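Local coordinates for NreA protein (Staphylococcus carnosus subsp. carnosus TM300, PDB 4IUH) that serves as a cytosolic nitrate receptor of the staphylococcal nitrate regulation system, built on a GAF domain and crystallised here with bound iodide, at residues Ile91-Asp96 with Gly146-Arg151; Lys77-Leu82 with Thr116-Ile121; Phe38-Ile43 with Tyr107-Ser112; Asp27-Ile32 with Gly131-Gly136; Ile121-Asn126 with Phe150-Arg155. One frame throughout, in Å; residues are numbered along the deposited sequence.

Interaction 1 of 5, residues Ile91-Asp96 with Gly146-Arg151; sequences IVEDVD and GSTTFR
Ile-91 and Thr-148 meet with their side chains crossed at about a right angle, each CB directed at the opposing segment. The arm of Ile-91 does most of the touching. Its CD1 comes to 3.5 Å from Thr-148 CB, tighter than usual for two carbons, and to 3.9 Å from Thr-148 CG2. The second branch follows, with Ile-91 CG2 4.0 Å from Thr-148 CG2, so the threonine methyl lies against both ends of the forked side chain. On the Thr-148 side, chi1 of 71° sets OG1 between the backbone N and the carbonyl carbon and swings CG2 beside the N, where it faces Ile-91. Glu-93 joins at the margin, its carboxylate oxygen OE2 lying 4.3 Å from Thr-148 CG2, a loose approach by an exposed side chain. The two partners belong to the periphery of the GAF fold: Ile-91 is on the short strand 90-92, outermost in the antiparallel sheet, and Thr-148 is in the loop that follows strand 128-138. That loop makes a type I beta turn from Gly-146 to Thr-149, closed by Thr-149 N bonding to Gly-146 O at 2.9 Å. Ser-147 OG adds a bond to the carbonyl of Pro-144, while Arg-89 NH1 donates to the carbonyl oxygens of both Thr-148 and Phe-150, joining the loop to the chain just before the strand. Past the strand, Asp-94 is the N-cap of helix 95-98, its OD1 reaching Ala-97 N in a weak bond while Glu-98 OE2 accepts from Asp-94 N.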
# COMPACT_ATOMS: atom_id res chain seq x y z
N ILE A 91 -0.96 1.02 10.22
CA ILE A 91 0.19 0.21 10.59
C ILE A 91 -0.25 -1.09 11.25
O ILE A 91 -0.99 -1.09 12.23
CB ILE A 91 1.13 0.98 11.53
CG1 ILE A 91 1.69 2.21 10.81
CG2 ILE A 91 2.26 0.08 12.00
CD1 ILE A 91 2.01 3.35 11.73
N VAL A 92 0.20 -2.21 10.68
CA VAL A 92 -0.13 -3.51 11.24
C VAL A 92 1.13 -4.31 11.52
O VAL A 92 1.72 -4.88 10.61
CB VAL A 92 -1.02 -4.31 10.29
CG1 VAL A 92 -1.46 -5.61 10.98
CG2 VAL A 92 -2.22 -3.49 9.87
N GLU A 93 1.54 -4.34 12.79
CA GLU A 93 2.74 -5.05 13.19
C GLU A 93 2.58 -6.56 13.03
O GLU A 93 3.53 -7.25 12.68
CB GLU A 93 3.10 -4.73 14.65
CG GLU A 93 3.16 -3.24 14.98
CD GLU A 93 4.49 -2.60 14.61
OE1 GLU A 93 5.39 -3.30 14.09
OE2 GLU A 93 4.64 -1.38 14.86
N ASP A 94 1.37 -7.06 13.29
CA ASP A 94 1.10 -8.49 13.29
C ASP A 94 -0.26 -8.78 12.65
O ASP A 94 -1.31 -8.72 13.30
CB ASP A 94 1.14 -9.03 14.73
CG ASP A 94 1.10 -10.55 14.81
OD1 ASP A 94 0.65 -11.21 13.85
OD2 ASP A 94 1.51 -11.10 15.85
N VAL A 95 -0.22 -9.11 11.37
CA VAL A 95 -1.44 -9.30 10.60
C VAL A 95 -2.31 -10.44 11.16
O VAL A 95 -3.52 -10.27 11.32
CB VAL A 95 -1.14 -9.54 9.11
CG1 VAL A 95 -2.40 -9.97 8.38
CG2 VAL A 95 -0.56 -8.28 8.49
N ASP A 96 -1.68 -11.57 11.47
CA ASP A 96 -2.41 -12.74 11.95
C ASP A 96 -3.18 -12.47 13.24
O ASP A 96 -4.26 -13.02 13.44
CB ASP A 96 -1.44 -13.91 12.18
CG ASP A 96 -0.74 -14.34 10.92
OD1 ASP A 96 -1.37 -14.25 9.84
OD2 ASP A 96 0.44 -14.75 11.00
N GLY A 146 10.95 2.51 12.95
CA GLY A 146 10.75 3.85 12.45
C GLY A 146 9.95 3.89 11.16
O GLY A 146 9.57 4.96 10.70
N SER A 147 9.67 2.71 10.60
CA SER A 147 8.92 2.62 9.35
C SER A 147 7.47 3.08 9.52
O SER A 147 6.70 3.10 8.56
CB SER A 147 8.98 1.20 8.77
OG SER A 147 8.26 0.27 9.56
N THR A 148 7.11 3.46 10.74
CA THR A 148 5.80 4.02 11.01
C THR A 148 5.80 5.52 10.75
O THR A 148 4.78 6.10 10.38
CB THR A 148 5.38 3.74 12.46
OG1 THR A 148 6.16 4.54 13.36
CG2 THR A 148 5.57 2.26 12.79
N THR A 149 6.95 6.15 10.95
CA THR A 149 7.13 7.58 10.77
C THR A 149 7.74 7.83 9.37
O THR A 149 8.17 8.95 9.04
CB THR A 149 8.01 8.15 11.91
OG1 THR A 149 7.61 9.48 12.24
CG2 THR A 149 9.50 8.09 11.57
N PHE A 150 7.76 6.78 8.56
CA PHE A 150 8.33 6.79 7.22
C PHE A 150 7.75 7.90 6.32
O PHE A 150 6.55 8.13 6.32
CB PHE A 150 8.13 5.42 6.56
CG PHE A 150 8.63 5.33 5.15
CD1 PHE A 150 9.96 5.04 4.89
CD2 PHE A 150 7.78 5.53 4.08
CE1 PHE A 150 10.43 4.97 3.59
CE2 PHE A 150 8.23 5.46 2.79
CZ PHE A 150 9.56 5.18 2.54
N ARG A 151 8.62 8.56 5.56
CA ARG A 151 8.21 9.67 4.70
C ARG A 151 8.20 9.33 3.21
O ARG A 151 9.15 8.76 2.68
CB ARG A 151 9.10 10.90 4.91
CG ARG A 151 9.16 11.41 6.34
CD ARG A 151 7.78 11.73 6.88
NE ARG A 151 6.98 12.54 5.96
CZ ARG A 151 7.10 13.87 5.83
NH1 ARG A 151 7.99 14.54 6.55
NH2 ARG A 151 6.32 14.52 4.97

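Interaction 2 of 5, residues Lys77-Leu82 with Thr116-Ile121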
# COMPACT_ATOMS: atom_id res chain seq x y z
N LYS A 77 -13.06 0.86 -0.97
CA LYS A 77 -12.92 -0.55 -0.64
C LYS A 77 -11.46 -1.02 -0.57
O LYS A 77 -10.57 -0.44 -1.19
CB LYS A 77 -13.72 -1.40 -1.64
CG LYS A 77 -15.21 -1.11 -1.64
CD LYS A 77 -15.84 -1.47 -0.30
CE LYS A 77 -17.35 -1.16 -0.25
NZ LYS A 77 -18.12 -1.70 -1.42
N GLY A 78 -11.23 -2.07 0.20
CA GLY A 78 -9.90 -2.63 0.33
C GLY A 78 -9.02 -1.81 1.25
O GLY A 78 -9.45 -0.80 1.83
N LEU A 79 -7.78 -2.25 1.39
CA LEU A 79 -6.83 -1.57 2.24
C LEU A 79 -6.49 -0.20 1.66
O LEU A 79 -6.39 0.79 2.39
CB LEU A 79 -5.57 -2.43 2.37
CG LEU A 79 -4.55 -1.95 3.40
CD1 LEU A 79 -5.18 -1.89 4.79
CD2 LEU A 79 -3.34 -2.88 3.38
N ALA A 80 -6.31 -0.14 0.34
CA ALA A 80 -6.05 1.13 -0.34
C ALA A 80 -7.18 2.12 -0.10
O ALA A 80 -6.94 3.30 0.11
CB ALA A 80 -5.88 0.90 -1.83
N GLY A 81 -8.42 1.62 -0.11
CA GLY A 81 -9.59 2.46 0.07
C GLY A 81 -9.67 3.04 1.46
O GLY A 81 -10.08 4.19 1.64
N LEU A 82 -9.29 2.25 2.46
CA LEU A 82 -9.31 2.71 3.84
C LEU A 82 -8.38 3.90 4.00
O LEU A 82 -8.72 4.92 4.60
CB LEU A 82 -8.88 1.59 4.77
CG LEU A 82 -8.70 2.00 6.23
CD1 LEU A 82 -10.03 2.48 6.80
CD2 LEU A 82 -8.15 0.86 7.05
N THR A 116 2.60 -10.68 6.63
CA THR A 116 2.49 -10.92 8.06
C THR A 116 2.62 -9.62 8.85
O THR A 116 2.31 -9.56 10.03
CB THR A 116 3.55 -11.93 8.54
OG1 THR A 116 4.86 -11.44 8.22
CG2 THR A 116 3.35 -13.28 7.85
N ALA A 117 3.07 -8.57 8.17
CA ALA A 117 3.16 -7.24 8.76
C ALA A 117 3.12 -6.21 7.64
O ALA A 117 3.63 -6.48 6.55
CB ALA A 117 4.46 -7.10 9.57
N MET A 118 2.54 -5.04 7.89
CA MET A 118 2.45 -4.02 6.84
C MET A 118 2.25 -2.58 7.32
O MET A 118 1.74 -2.32 8.41
CB MET A 118 1.35 -4.37 5.84
CG MET A 118 -0.05 -4.12 6.37
SD MET A 118 -1.30 -5.10 5.53
CE MET A 118 -2.78 -4.59 6.43
N VAL A 119 2.68 -1.65 6.48
CA VAL A 119 2.38 -0.23 6.62
C VAL A 119 1.78 0.25 5.31
O VAL A 119 2.33 0.03 4.24
CB VAL A 119 3.65 0.61 6.90
CG1 VAL A 119 3.29 2.09 7.04
CG2 VAL A 119 4.37 0.12 8.14
N ALA A 120 0.63 0.91 5.40
CA ALA A 120 -0.03 1.45 4.23
C ALA A 120 -0.06 2.96 4.38
O ALA A 120 -0.54 3.47 5.38
CB ALA A 120 -1.45 0.90 4.11
N ILE A 121 0.47 3.68 3.39
CA ILE A 121 0.60 5.12 3.50
C ILE A 121 -0.15 5.87 2.41
O ILE A 121 0.04 5.60 1.23
CB ILE A 121 2.08 5.55 3.49
CG1 ILE A 121 2.81 4.92 4.68
CG2 ILE A 121 2.20 7.06 3.56
CD1 ILE A 121 4.31 4.98 4.55
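A buried, wholly apolar contact sets the first turn of helix 78-86 against strand 115-125, on the face of the antiparallel GAF sheet that helix 78-86 covers. One leucine supplies the helical side. Leu-79 directs its CB at the strand, and its CD2 methyl comes to 3.5 Å from Met-118 CE and 3.7 Å from Met-118 SD. Leu-79 CD1 lies beside it on the same side, 4.0 Å from Met-118 CE, so the end of the methionine rests against the fork of the leucine. The two side chains meet end to end. Met-118 gets there by leaving the strand with CG between the backbone N and the carbonyl carbon (chi1 75°) and then running out extended, with chi3 at 179°. Two residues along, on the same side of the strand, Ala-120 CB lies 4.3 Å from Leu-79 CG, a short side chain beneath the branch point of the leucine. Val-119, between them, points to the other face of the sheet. Before Met-118 the chain turns a corner: Thr-116 and Ala-117 both face Gln-137, a classic beta bulge. Leu-134 of the adjoining strand touches both Leu-79 and Met-118 and extends the apolar layer. With a thioether, methyls and methines as the groups in touch, the attraction is by dispersion and burial of hydrocarbon; it lacks the directionality of a polar bond, and the fit rests on the shapes of the leucine fork and the methionine end.

Interaction 3 of 5, residues Phe38-Ile43 with Tyr107-Ser112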
# COMPACT_ATOMS: atom_id res chain seq x y z
N PHE A 38 12.10 -4.19 3.07
CA PHE A 38 10.79 -4.84 3.08
C PHE A 38 10.77 -6.03 2.12
O PHE A 38 11.49 -6.06 1.12
CB PHE A 38 9.69 -3.84 2.71
CG PHE A 38 9.25 -2.96 3.85
CD1 PHE A 38 8.26 -3.39 4.73
CD2 PHE A 38 9.81 -1.71 4.05
CE1 PHE A 38 7.84 -2.58 5.77
CE2 PHE A 38 9.39 -0.90 5.09
CZ PHE A 38 8.40 -1.34 5.95
N ASP A 39 9.95 -7.03 2.42
CA ASP A 39 9.75 -8.15 1.50
C ASP A 39 8.87 -7.78 0.30
O ASP A 39 8.98 -8.39 -0.77
CB ASP A 39 9.14 -9.34 2.25
CG ASP A 39 10.10 -9.94 3.28
OD1 ASP A 39 11.31 -10.07 2.97
OD2 ASP A 39 9.65 -10.29 4.39
N PHE A 40 8.00 -6.80 0.47
CA PHE A 40 6.99 -6.48 -0.52
C PHE A 40 6.63 -5.00 -0.52
O PHE A 40 6.58 -4.37 0.53
CB PHE A 40 5.72 -7.32 -0.27
CG PHE A 40 4.57 -7.00 -1.19
CD1 PHE A 40 4.60 -7.39 -2.52
CD2 PHE A 40 3.46 -6.31 -0.73
CE1 PHE A 40 3.53 -7.10 -3.36
CE2 PHE A 40 2.39 -6.02 -1.57
CZ PHE A 40 2.43 -6.41 -2.88
N ALA A 41 6.38 -4.46 -1.70
CA ALA A 41 5.89 -3.09 -1.83
C ALA A 41 4.95 -2.98 -3.03
O ALA A 41 5.12 -3.68 -4.04
CB ALA A 41 7.05 -2.12 -1.96
N ALA A 42 3.95 -2.11 -2.93
CA ALA A 42 3.02 -1.90 -4.03
C ALA A 42 2.41 -0.51 -4.00
O ALA A 42 2.30 0.12 -2.95
CB ALA A 42 1.94 -2.96 -4.02
N ILE A 43 2.01 -0.03 -5.18
CA ILE A 43 1.32 1.25 -5.29
C ILE A 43 -0.08 1.05 -5.84
O ILE A 43 -0.28 0.42 -6.88
CB ILE A 43 2.09 2.25 -6.20
CG1 ILE A 43 3.50 2.50 -5.67
CG2 ILE A 43 1.34 3.57 -6.29
CD1 ILE A 43 4.36 3.34 -6.60
N TYR A 107 -9.22 -7.34 2.64
CA TYR A 107 -7.94 -6.85 2.12
C TYR A 107 -7.24 -7.94 1.30
O TYR A 107 -6.25 -8.51 1.76
CB TYR A 107 -7.00 -6.45 3.25
CG TYR A 107 -7.52 -5.39 4.21
CD1 TYR A 107 -8.44 -4.44 3.81
CD2 TYR A 107 -7.06 -5.36 5.52
CE1 TYR A 107 -8.91 -3.48 4.70
CE2 TYR A 107 -7.51 -4.40 6.41
CZ TYR A 107 -8.43 -3.46 6.00
OH TYR A 107 -8.88 -2.52 6.90
N PRO A 108 -7.74 -8.22 0.09
CA PRO A 108 -7.25 -9.36 -0.70
C PRO A 108 -5.73 -9.39 -1.01
O PRO A 108 -5.19 -10.48 -1.18
CB PRO A 108 -8.07 -9.27 -2.00
CG PRO A 108 -8.53 -7.84 -2.06
CD PRO A 108 -8.76 -7.46 -0.63
N ILE A 109 -5.06 -8.24 -1.08
CA ILE A 109 -3.63 -8.27 -1.37
C ILE A 109 -2.85 -8.85 -0.18
O ILE A 109 -1.79 -9.44 -0.35
CB ILE A 109 -3.05 -6.89 -1.78
CG1 ILE A 109 -1.72 -7.06 -2.53
CG2 ILE A 109 -2.90 -5.97 -0.57
CD1 ILE A 109 -1.21 -5.80 -3.17
N VAL A 110 -3.42 -8.69 1.02
CA VAL A 110 -2.82 -9.22 2.24
C VAL A 110 -2.76 -10.75 2.19
O VAL A 110 -1.78 -11.36 2.61
CB VAL A 110 -3.61 -8.76 3.49
CG1 VAL A 110 -3.17 -9.53 4.72
CG2 VAL A 110 -3.43 -7.28 3.71
N LEU A 111 -3.82 -11.35 1.65
CA LEU A 111 -3.89 -12.80 1.52
C LEU A 111 -3.11 -13.31 0.31
O LEU A 111 -2.39 -14.31 0.40
CB LEU A 111 -5.35 -13.26 1.44
CG LEU A 111 -6.18 -13.03 2.71
CD1 LEU A 111 -7.63 -13.45 2.51
CD2 LEU A 111 -5.57 -13.75 3.90
N SER A 112 -3.24 -12.63 -0.82
CA SER A 112 -2.55 -13.04 -2.04
C SER A 112 -1.02 -12.97 -1.91
O SER A 112 -0.31 -13.78 -2.51
CB SER A 112 -3.03 -12.21 -3.25
OG SER A 112 -2.53 -10.89 -3.20
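At a classic beta bulge, where Asp-39 and Phe-40 both face Gly-136, strand 40-47 receives the side chain of Ile-109 from the short helix 108-112. The methyl at the end of that side chain makes the contact. Ile-109 CD1 sits at the edge of the Phe-40 ring, near its plane, 3.7 Å from Phe-40 CZ and 3.9 Å from Phe-40 CE2, so the ring meets it rim-on. Ala-42, two residues on and on the same side of the strand, offers a smaller surface, its CB 4.3 Å from Ile-109 CD1. The isoleucine spans the gap because its arm is stretched: chi1 of -160° and chi2 of 170° carry CD1 well out from the helix, whose CA at Ile-109 is 9.6 Å from Ala-42 CA. The Phe-40 and Ile-109 side chains cross obliquely. Phe-40 also touches Leu-115 and Arg-138 on two other strands, and Glu-113 in the loop after the helix. Helix 108-112 lies over three strands on one face of the sheet, since Ile-109 packs on Leu-134 of strand 128-138 as well as on strand 40-47, and Val-110 on Met-118 of strand 115-125; helix 25-36, met by Ala-41 and Ile-43, packs on the other.

Interaction 4 of 5, residues Asp27-Ile32 with Gly131-Gly136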
# COMPACT_ATOMS: atom_id res chain seq x y z
N ASP A 27 10.82 1.68 -10.71
CA ASP A 27 12.17 1.85 -10.18
C ASP A 27 12.15 2.49 -8.80
O ASP A 27 12.89 2.08 -7.91
CB ASP A 27 13.03 2.69 -11.14
CG ASP A 27 13.10 2.11 -12.55
OD1 ASP A 27 14.04 1.34 -12.83
OD2 ASP A 27 12.23 2.45 -13.38
N ALA A 28 11.30 3.50 -8.63
CA ALA A 28 11.20 4.18 -7.34
C ALA A 28 10.68 3.24 -6.26
O ALA A 28 11.14 3.28 -5.12
CB ALA A 28 10.31 5.42 -7.46
N LEU A 29 9.74 2.38 -6.64
CA LEU A 29 9.16 1.40 -5.73
C LEU A 29 10.20 0.37 -5.32
O LEU A 29 10.31 0.02 -4.15
CB LEU A 29 7.98 0.70 -6.41
CG LEU A 29 7.09 -0.17 -5.54
CD1 LEU A 29 6.49 0.66 -4.43
CD2 LEU A 29 6.00 -0.83 -6.38
N ASP A 30 10.97 -0.11 -6.30
CA ASP A 30 12.05 -1.06 -6.04
C ASP A 30 13.09 -0.48 -5.08
O ASP A 30 13.54 -1.16 -4.16
CB ASP A 30 12.72 -1.50 -7.34
CG ASP A 30 11.81 -2.34 -8.22
OD1 ASP A 30 12.01 -2.35 -9.45
OD2 ASP A 30 10.90 -2.99 -7.68
N GLU A 31 13.48 0.77 -5.31
CA GLU A 31 14.43 1.45 -4.42
C GLU A 31 13.91 1.47 -2.99
O GLU A 31 14.61 1.08 -2.06
CB GLU A 31 14.71 2.87 -4.91
CG GLU A 31 15.73 3.63 -4.06
CD GLU A 31 15.11 4.31 -2.85
OE1 GLU A 31 14.02 4.91 -2.97
OE2 GLU A 31 15.73 4.25 -1.76
N ILE A 32 12.67 1.93 -2.82
CA ILE A 32 12.06 2.01 -1.49
C ILE A 32 12.07 0.66 -0.78
O ILE A 32 12.52 0.55 0.36
CB ILE A 32 10.62 2.57 -1.56
CG1 ILE A 32 10.65 4.03 -2.00
CG2 ILE A 32 9.93 2.43 -0.22
CD1 ILE A 32 9.32 4.54 -2.54
N GLY A 131 -3.79 8.02 -3.72
CA GLY A 131 -3.48 6.60 -3.82
C GLY A 131 -2.93 6.07 -2.52
O GLY A 131 -3.12 6.67 -1.47
N ALA A 132 -2.26 4.92 -2.59
CA ALA A 132 -1.69 4.34 -1.40
C ALA A 132 -0.39 3.61 -1.70
O ALA A 132 -0.24 2.97 -2.74
CB ALA A 132 -2.69 3.38 -0.74
N LEU A 133 0.56 3.73 -0.79
CA LEU A 133 1.77 2.92 -0.85
C LEU A 133 1.67 1.85 0.22
O LEU A 133 1.37 2.16 1.38
CB LEU A 133 3.02 3.78 -0.62
CG LEU A 133 4.32 3.00 -0.45
CD1 LEU A 133 4.72 2.31 -1.75
CD2 LEU A 133 5.45 3.89 0.08
N LEU A 134 1.89 0.60 -0.17
CA LEU A 134 1.88 -0.51 0.78
C LEU A 134 3.28 -1.08 0.95
O LEU A 134 3.93 -1.45 -0.02
CB LEU A 134 0.92 -1.60 0.30
CG LEU A 134 0.87 -2.91 1.09
CD1 LEU A 134 0.55 -2.62 2.54
CD2 LEU A 134 -0.15 -3.88 0.50
N LEU A 135 3.76 -1.13 2.18
CA LEU A 135 5.05 -1.74 2.49
C LEU A 135 4.77 -2.94 3.39
O LEU A 135 4.16 -2.79 4.44
CB LEU A 135 5.96 -0.72 3.19
CG LEU A 135 6.13 0.61 2.43
CD1 LEU A 135 6.93 1.63 3.22
CD2 LEU A 135 6.78 0.37 1.08
N GLY A 136 5.19 -4.13 2.97
CA GLY A 136 4.83 -5.34 3.68
C GLY A 136 5.97 -6.31 3.97
O GLY A 136 6.99 -6.32 3.27
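Leu-29 and Leu-133 form the tighter half of this contact: their CD1 methyls are 3.6 Å apart, and the two side chains run antiparallel alongside one another. Leu-29 CB does not aim at the strand, but with chi1 at -169° and CG anti to the backbone N, its branches are carried across to it. One helical turn on, the fit is easier. Ile-32 CG2 approaches Leu-135 CD2 at 4.0 Å, with the side chains roughly perpendicular. The backbones keep an even spacing even so, Leu-29 CA being 9.0 Å from Leu-133 CA and Ile-32 CA 8.9 Å from Leu-135 CA. This is helix-on-sheet packing in the GAF domain: helix 25-36 covers the central strand 128-138, which alternates its side chains, Leu-133 and Leu-135 lying on the helix side and Leu-134 on the opposite face. Away from this apolar layer the helix turns polar and partly exposed. Asp-30 OD2 bonds to Ser-61 OG and Gln-26 NE2, while Glu-31 OE2 forms a salt bridge with Arg-155 NH2. Asp-27, also partly exposed, accepts from Asp-24 N.

Interaction 5 of 5, residues Ile121-Asn126 with Phe150-Arg155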
# COMPACT_ATOMS: atom_id res chain seq x y z
N ILE A 121 0.47 3.68 3.39
CA ILE A 121 0.60 5.12 3.50
C ILE A 121 -0.15 5.87 2.41
O ILE A 121 0.04 5.60 1.23
CB ILE A 121 2.08 5.55 3.49
CG1 ILE A 121 2.81 4.92 4.68
CG2 ILE A 121 2.20 7.06 3.56
CD1 ILE A 121 4.31 4.98 4.55
N PRO A 122 -1.01 6.83 2.81
CA PRO A 122 -1.75 7.65 1.86
C PRO A 122 -0.82 8.45 0.97
O PRO A 122 0.10 9.09 1.47
CB PRO A 122 -2.57 8.59 2.76
CG PRO A 122 -1.84 8.59 4.07
CD PRO A 122 -1.28 7.21 4.20
N LEU A 123 -1.06 8.38 -0.34
CA LEU A 123 -0.33 9.17 -1.31
C LEU A 123 -1.14 10.41 -1.68
O LEU A 123 -2.26 10.29 -2.19
CB LEU A 123 -0.05 8.35 -2.56
CG LEU A 123 0.79 7.08 -2.39
CD1 LEU A 123 0.98 6.40 -3.74
CD2 LEU A 123 2.14 7.39 -1.74
N TRP A 124 -0.57 11.58 -1.43
CA TRP A 124 -1.24 12.83 -1.75
C TRP A 124 -0.70 13.46 -3.02
O TRP A 124 0.51 13.45 -3.26
CB TRP A 124 -1.11 13.82 -0.59
CG TRP A 124 -1.88 13.43 0.62
CD1 TRP A 124 -1.67 12.35 1.42
CD2 TRP A 124 -3.00 14.13 1.19
NE1 TRP A 124 -2.58 12.33 2.45
CE2 TRP A 124 -3.41 13.41 2.33
CE3 TRP A 124 -3.69 15.29 0.84
CZ2 TRP A 124 -4.47 13.82 3.12
CZ3 TRP A 124 -4.75 15.70 1.62
CH2 TRP A 124 -5.14 14.96 2.75
N LYS A 125 -1.61 13.97 -3.83
CA LYS A 125 -1.26 14.75 -5.00
C LYS A 125 -2.04 16.05 -4.90
O LYS A 125 -3.25 16.03 -4.64
CB LYS A 125 -1.63 14.00 -6.28
CG LYS A 125 -1.18 14.72 -7.55
CD LYS A 125 -2.11 14.45 -8.72
CE LYS A 125 -2.07 13.00 -9.15
NZ LYS A 125 -2.78 12.78 -10.45
N ASN A 126 -1.36 17.18 -5.09
CA ASN A 126 -1.91 18.48 -4.76
C ASN A 126 -2.31 18.50 -3.28
O ASN A 126 -1.56 18.03 -2.43
CB ASN A 126 -3.11 18.83 -5.64
CG ASN A 126 -2.89 18.47 -7.10
OD1 ASN A 126 -1.76 18.51 -7.59
ND2 ASN A 126 -3.96 18.12 -7.80
N PHE A 150 7.76 6.78 8.56
CA PHE A 150 8.33 6.79 7.22
C PHE A 150 7.75 7.90 6.32
O PHE A 150 6.55 8.13 6.32
CB PHE A 150 8.13 5.42 6.56
CG PHE A 150 8.63 5.33 5.15
CD1 PHE A 150 9.96 5.04 4.89
CD2 PHE A 150 7.78 5.53 4.08
CE1 PHE A 150 10.43 4.97 3.59
CE2 PHE A 150 8.23 5.46 2.79
CZ PHE A 150 9.56 5.18 2.54
N ARG A 151 8.62 8.56 5.56
CA ARG A 151 8.21 9.67 4.70
C ARG A 151 8.20 9.33 3.21
O ARG A 151 9.15 8.76 2.68
CB ARG A 151 9.10 10.90 4.91
CG ARG A 151 9.16 11.41 6.34
CD ARG A 151 7.78 11.73 6.88
NE ARG A 151 6.98 12.54 5.96
CZ ARG A 151 7.10 13.87 5.83
NH1 ARG A 151 7.99 14.54 6.55
NH2 ARG A 151 6.32 14.52 4.97
N ILE A 152 7.12 9.72 2.54
CA ILE A 152 6.99 9.56 1.09
C ILE A 152 7.78 10.63 0.36
O ILE A 152 8.56 10.33 -0.54
CB ILE A 152 5.52 9.71 0.65
CG1 ILE A 152 4.67 8.59 1.22
CG2 ILE A 152 5.42 9.70 -0.86
CD1 ILE A 152 5.03 7.26 0.67
N ASN A 153 7.57 11.88 0.78
CA ASN A 153 8.03 13.08 0.07
C ASN A 153 9.44 13.01 -0.51
O ASN A 153 10.38 12.57 0.16
CB ASN A 153 7.90 14.30 0.98
CG ASN A 153 6.54 14.38 1.67
OD1 ASN A 153 5.90 13.36 1.93
ND2 ASN A 153 6.10 15.60 1.96
N GLN A 154 9.56 13.45 -1.76
CA GLN A 154 10.81 13.44 -2.51
C GLN A 154 11.43 12.05 -2.58
O GLN A 154 12.63 11.89 -2.38
CB GLN A 154 11.80 14.46 -1.92
N ARG A 155 10.61 11.05 -2.88
CA ARG A 155 11.11 9.69 -3.02
C ARG A 155 10.20 8.86 -3.92
O ARG A 155 10.52 7.73 -4.28
CB ARG A 155 11.26 9.03 -1.65
CG ARG A 155 12.37 7.98 -1.61
CD ARG A 155 12.62 7.49 -0.21
NE ARG A 155 13.37 6.24 -0.23
CZ ARG A 155 13.68 5.54 0.86
NH1 ARG A 155 13.30 5.97 2.06
NH2 ARG A 155 14.36 4.41 0.76
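Ile-152 is the bump of this contact, and the shallow hollow that receives it lies between Ile-121 and Leu-123 on strand 115-125. It fits against Ile-121 along one flank, where the side chains lie side by side and point opposite ways: Ile-152 CG1 is 3.7 Å from Ile-121 CG2, and Ile-152 CD1 is 4.0 Å from the same methyl. Against Leu-123 the crossing is instead close to a right angle. Leu-123 CD2 approaches Ile-152 CD1 at 3.8 Å and lies 4.1 Å from both CG1 and CG2 of Ile-152, resting in the notch between the two branches. The bent arm of Ile-152, with chi2 at -66°, folds CD1 back within reach of both neighbours and makes the bump compact. Ile-121 has a second use. While CG2 faces Ile-152, its other branch runs out to CD1, which meets Phe-150 CD2 at 3.5 Å. The methyl comes to the edge of the ring, near its plane, so Phe-150 offers its rim, and the two side chains stand nearly square to each other. Ile-121 thus bears on two bumps of the loop at once, one with each branch. Leu-133 of strand 128-138 packs on both Leu-123 and Ile-152 and continues the hydrocarbon surface, and helix 25-36 covers Phe-150 through Ile-32 and Glu-36. Phe-150 is accordingly held between helix and sheet, with Ile-152 beside it against the strands, and Arg-155 is tied to that helix by a salt bridge to Glu-36.

In the fold
From the N terminus, interaction 4 opens first, at helix 25-36, and closes a long loop on strand 128-138. Interactions 2 and 3 are both contained in that loop, and they cross one another: 38-43 and 77-82 open in turn, then 107-112 and 116-121 close in the same order. Interaction 1 opens at 91-96 and closes beyond strand 128-138, so it crosses interactions 2, 3 and 4. Interaction 5 begins where 2 ends, at the shared Ile-121, after 3 has closed; it crosses 4 and ends on the same loop as 1, sharing Phe-150 and Arg-151. Together they tie helices to both faces of one antiparallel sheet and fasten the late loop to its strands.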